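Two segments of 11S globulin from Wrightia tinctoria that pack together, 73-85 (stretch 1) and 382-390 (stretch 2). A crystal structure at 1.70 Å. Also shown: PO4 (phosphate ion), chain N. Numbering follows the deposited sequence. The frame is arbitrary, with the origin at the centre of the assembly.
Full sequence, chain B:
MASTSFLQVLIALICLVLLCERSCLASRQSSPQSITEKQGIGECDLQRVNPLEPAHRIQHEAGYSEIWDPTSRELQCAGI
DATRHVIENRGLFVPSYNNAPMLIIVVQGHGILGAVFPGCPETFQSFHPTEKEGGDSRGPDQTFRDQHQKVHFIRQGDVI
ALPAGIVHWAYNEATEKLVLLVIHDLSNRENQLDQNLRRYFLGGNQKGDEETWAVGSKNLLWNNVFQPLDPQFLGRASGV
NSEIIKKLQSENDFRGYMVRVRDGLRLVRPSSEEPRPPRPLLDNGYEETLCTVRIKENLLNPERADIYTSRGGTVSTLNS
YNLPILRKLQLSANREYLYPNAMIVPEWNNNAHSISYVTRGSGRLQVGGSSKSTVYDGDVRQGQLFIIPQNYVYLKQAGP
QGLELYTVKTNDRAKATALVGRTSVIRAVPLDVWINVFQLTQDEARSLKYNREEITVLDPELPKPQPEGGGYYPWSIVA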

# COMPACT_ATOMS: atom_id res chain seq x y z
N ARG B 73 15.98 29.32 -17.11
CA ARG B 73 15.18 29.41 -15.89
C ARG B 73 13.93 28.48 -15.94
O ARG B 73 13.63 27.81 -14.94
N GLU B 74 13.25 28.44 -17.08
CA GLU B 74 12.09 27.53 -17.28
C GLU B 74 12.43 26.06 -16.92
O GLU B 74 11.70 25.40 -16.14
N LEU B 75 13.51 25.56 -17.52
CA LEU B 75 13.94 24.17 -17.35
C LEU B 75 14.44 23.90 -15.95
O LEU B 75 14.18 22.81 -15.38
N GLN B 76 15.19 24.85 -15.39
CA GLN B 76 15.67 24.69 -14.02
C GLN B 76 14.53 24.65 -13.05
O GLN B 76 14.60 23.86 -12.12
N CYS B 77 13.50 25.49 -13.26
CA CYS B 77 12.29 25.52 -12.39
C CYS B 77 11.52 24.17 -12.49
O CYS B 77 11.14 23.57 -11.47
N ALA B 78 11.39 23.65 -13.71
CA ALA B 78 10.64 22.44 -13.92
C ALA B 78 11.43 21.19 -13.54
O ALA B 78 10.83 20.11 -13.36
N GLY B 79 12.74 21.32 -13.41
CA GLY B 79 13.54 20.21 -13.01
C GLY B 79 13.76 19.21 -14.13
O GLY B 79 13.81 18.02 -13.89
N ILE B 80 13.82 19.69 -15.37
CA ILE B 80 13.87 18.77 -16.50
C ILE B 80 14.99 19.08 -17.46
O ILE B 80 15.47 20.23 -17.48
N ASP B 81 15.38 18.05 -18.22
CA ASP B 81 16.12 18.24 -19.49
C ASP B 81 15.25 17.81 -20.63
O ASP B 81 14.40 16.90 -20.50
N ALA B 82 15.44 18.46 -21.79
CA ALA B 82 14.74 18.12 -22.98
C ALA B 82 15.73 17.96 -24.15
O ALA B 82 16.66 18.77 -24.34
N THR B 83 15.58 16.86 -24.86
CA THR B 83 16.39 16.51 -26.02
C THR B 83 15.55 16.02 -27.16
O THR B 83 14.58 15.29 -26.98
N ARG B 84 15.95 16.40 -28.39
CA ARG B 84 15.28 15.90 -29.62
C ARG B 84 16.30 15.07 -30.38
O ARG B 84 17.27 15.63 -30.94
N HIS B 85 16.10 13.75 -30.40
CA HIS B 85 17.01 12.93 -31.19
C HIS B 85 16.41 12.68 -32.55
O HIS B 85 15.24 12.43 -32.67
N GLN B 382 5.04 24.77 -34.19
CA GLN B 382 5.67 23.46 -34.35
C GLN B 382 7.17 23.53 -34.06
O GLN B 382 7.91 24.44 -34.46
N GLY B 383 7.61 22.54 -33.30
CA GLY B 383 8.99 22.41 -32.88
C GLY B 383 9.37 23.13 -31.62
O GLY B 383 10.47 22.95 -31.15
N GLN B 384 8.48 23.92 -31.03
CA GLN B 384 8.74 24.61 -29.82
C GLN B 384 8.31 23.77 -28.59
O GLN B 384 7.31 23.06 -28.66
N LEU B 385 9.07 23.95 -27.52
CA LEU B 385 8.77 23.50 -26.18
C LEU B 385 8.29 24.65 -25.31
O LEU B 385 8.84 25.75 -25.38
N PHE B 386 7.33 24.41 -24.41
CA PHE B 386 6.92 25.44 -23.41
C PHE B 386 6.60 24.83 -22.06
O PHE B 386 6.03 23.68 -22.00
N ILE B 387 7.05 25.53 -21.03
CA ILE B 387 6.94 25.08 -19.64
C ILE B 387 5.92 25.96 -18.94
O ILE B 387 6.00 27.15 -19.02
N ILE B 388 4.91 25.36 -18.31
CA ILE B 388 3.97 26.03 -17.46
C ILE B 388 4.15 25.48 -16.03
O ILE B 388 3.74 24.33 -15.79
N PRO B 389 4.76 26.25 -15.15
CA PRO B 389 4.88 25.74 -13.74
C PRO B 389 3.55 25.54 -13.05
O PRO B 389 2.54 26.17 -13.38
N GLN B 390 3.55 24.60 -12.10
CA GLN B 390 2.49 24.39 -11.13
C GLN B 390 1.80 25.68 -10.69
O GLN B 390 2.49 26.67 -10.40

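Stretch 1 runs as a helix over 73-78, turns at G79 and continues as a strand from I80; it packs on the strand 385-388 and its flanks, burying 352 Å² summed over both sides. The helix and strand axes approach to 8.7 Å at 52°, and contacts run on past the helix, through A82 to R84. R73 is out of reach, its nearest side-chain approach being CB to P389 CG at 9.1 Å.

E74 opens the contact. Its CA lies 6.2 Å from the CA of I387, and its CA-to-CB bond points toward stretch 2, bringing its CB within 4.1 Å of I387 CB. With chi1 m and chi2 p the carboxylate then leads away, and both its oxygens find hydrogen bonds elsewhere in the structure; what meets I387 is thus the base of the side chain and the backbone, E74 O lying 3.8 Å from I387 CG2. L75 starts sideways, but its end comes nearer: at chi1 -94°, between wells, and chi2 p, its CD1 stands 4.4 Å from I387 CD1.

Q76 does not reach across. C77 points toward stretch 2 with chi1 t, placing its SG 4.0 Å from CG of P389, whose ring has a C-gamma exo pucker. A78 supplies a bare methyl, its CB 3.9 Å from I387 CG2. I387, chi1 m and chi2 p, therefore meets E74, L75 and A78 together, and its 82 Å² of covered surface is the largest share of any residue here.

G79 leaves the helix with a positive phi of 76°, a value that favours glycine, and an ideal CB would find nothing of stretch 2 within 5.5 Å. I80 (chi1 p) points toward stretch 2, yet its CD1 stops 4.7 Å from L385 CD2, while D81 points away. A82 turns inward again, its CB 3.7 Å from CD2 of L385, a leucine with chi1 t and chi2 p.

T83 is out of reach, but R84 points toward stretch 2 and carries the polar contact. Its chi1 t, chi2 t and chi3 p bring NH1 to G383 O at 3.2 Å, a hydrogen bond with an N-H...O angle of 140°; the acceptor sits at the guanidinium edge, near its plane. Water 1 adds a second link, accepting from R84 NH2 at 2.9 Å and donating to G383 O at 2.9 Å.

H85 (chi1 m) faces other company: its NE2 donates to O4 of the phosphate at 3.0 Å and 146°, near the ring plane. The ion probably came from the crystallisation liquor.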

# COMPACT_ATOMS: atom_id res chain seq x y z
CB ARG B 73 14.78 30.86 -15.59
CG ARG B 73 15.82 31.60 -14.77
CD ARG B 73 15.35 32.95 -14.30
NE ARG B 73 14.35 32.98 -13.21
CZ ARG B 73 14.56 32.62 -11.93
NH1 ARG B 73 15.73 32.14 -11.53
NH2 ARG B 73 13.59 32.72 -11.04
CB GLU B 74 11.57 27.51 -18.70
CG GLU B 74 10.83 28.73 -19.21
CD GLU B 74 11.73 29.86 -19.71
OE1 GLU B 74 12.98 29.85 -19.48
OE2 GLU B 74 11.18 30.77 -20.33
CB LEU B 75 15.00 23.76 -18.37
CG LEU B 75 14.49 23.11 -19.63
CD1 LEU B 75 13.74 24.08 -20.47
CD2 LEU B 75 15.54 22.44 -20.49
CB GLN B 76 16.58 25.82 -13.60
CG GLN B 76 17.81 25.88 -14.44
CD GLN B 76 19.05 25.48 -13.72
OE1 GLN B 76 19.86 24.68 -14.24
NE2 GLN B 76 19.25 26.08 -12.55
CB CYS B 77 11.32 26.67 -12.78
SG CYS B 77 9.64 26.51 -12.11
CB ALA B 78 10.20 22.33 -15.35
CB ILE B 80 12.52 18.69 -17.27
CG1 ILE B 80 12.09 20.00 -17.89
CG2 ILE B 80 11.36 18.06 -16.47
CD1 ILE B 80 12.37 19.94 -19.40
CB ASP B 81 17.44 17.49 -19.51
CG ASP B 81 18.54 18.31 -18.86
OD1 ASP B 81 18.50 19.57 -18.94
OD2 ASP B 81 19.41 17.73 -18.23
CB ALA B 82 13.68 19.16 -23.28
CB THR B 83 17.37 15.39 -25.69
OG1 THR B 83 18.03 15.68 -24.46
CG2 THR B 83 18.46 15.22 -26.78
CB ARG B 84 14.68 17.02 -30.48
CG ARG B 84 13.98 16.54 -31.72
CD ARG B 84 13.06 17.61 -32.30
NE ARG B 84 13.77 18.80 -32.74
CZ ARG B 84 13.33 20.07 -32.75
NH1 ARG B 84 12.14 20.46 -32.24
NH2 ARG B 84 14.15 21.02 -33.30
CB HIS B 85 17.31 11.60 -30.52
CG HIS B 85 18.01 11.69 -29.22
ND1 HIS B 85 19.34 12.09 -29.08
CD2 HIS B 85 17.57 11.40 -27.96
CE1 HIS B 85 19.68 12.02 -27.80
NE2 HIS B 85 18.62 11.61 -27.09
CB GLN B 382 5.43 22.88 -35.73
CG GLN B 382 6.01 21.49 -35.95
CD GLN B 382 5.88 21.05 -37.39
OE1 GLN B 382 4.79 21.03 -37.95
NE2 GLN B 382 7.01 20.72 -38.00
CB GLN B 384 8.08 25.98 -29.77
CG GLN B 384 8.56 26.94 -30.88
CD GLN B 384 7.88 28.29 -30.80
OE1 GLN B 384 6.70 28.36 -30.55
NE2 GLN B 384 8.66 29.38 -30.90
CB LEU B 385 10.05 22.94 -25.57
CG LEU B 385 9.98 21.99 -24.36
CD1 LEU B 385 9.54 20.59 -24.83
CD2 LEU B 385 11.30 21.92 -23.58
CB PHE B 386 5.80 26.42 -23.86
CG PHE B 386 4.50 25.82 -24.28
CD1 PHE B 386 3.47 25.67 -23.36
CD2 PHE B 386 4.24 25.46 -25.59
CE1 PHE B 386 2.25 25.16 -23.71
CE2 PHE B 386 3.03 24.91 -25.94
CZ PHE B 386 2.00 24.80 -25.00
CB ILE B 387 8.30 25.12 -18.90
CG1 ILE B 387 9.23 23.99 -19.31
CG2 ILE B 387 8.11 24.90 -17.41
CD1 ILE B 387 9.37 23.73 -20.71
CB ILE B 388 2.53 25.89 -17.90
CG1 ILE B 388 2.37 26.47 -19.30
CG2 ILE B 388 1.66 26.71 -17.00
CD1 ILE B 388 1.22 25.96 -20.03
CB PRO B 389 5.67 26.86 -13.01
CG PRO B 389 6.37 27.63 -14.15
CD PRO B 389 5.36 27.59 -15.27
CB GLN B 390 3.10 23.71 -9.93
CG GLN B 390 2.14 23.51 -8.77
CD GLN B 390 2.81 22.88 -7.52
OE1 GLN B 390 4.03 22.73 -7.40
NE2 GLN B 390 1.96 22.48 -6.56
P PO4 N . 19.53 9.34 -23.67
O1 PO4 N . 20.92 8.84 -23.03
O2 PO4 N . 18.54 8.36 -24.28
O3 PO4 N . 18.62 9.76 -22.50
O4 PO4 N . 19.56 10.67 -24.42
O HOH W 1 12.70 23.46 -32.94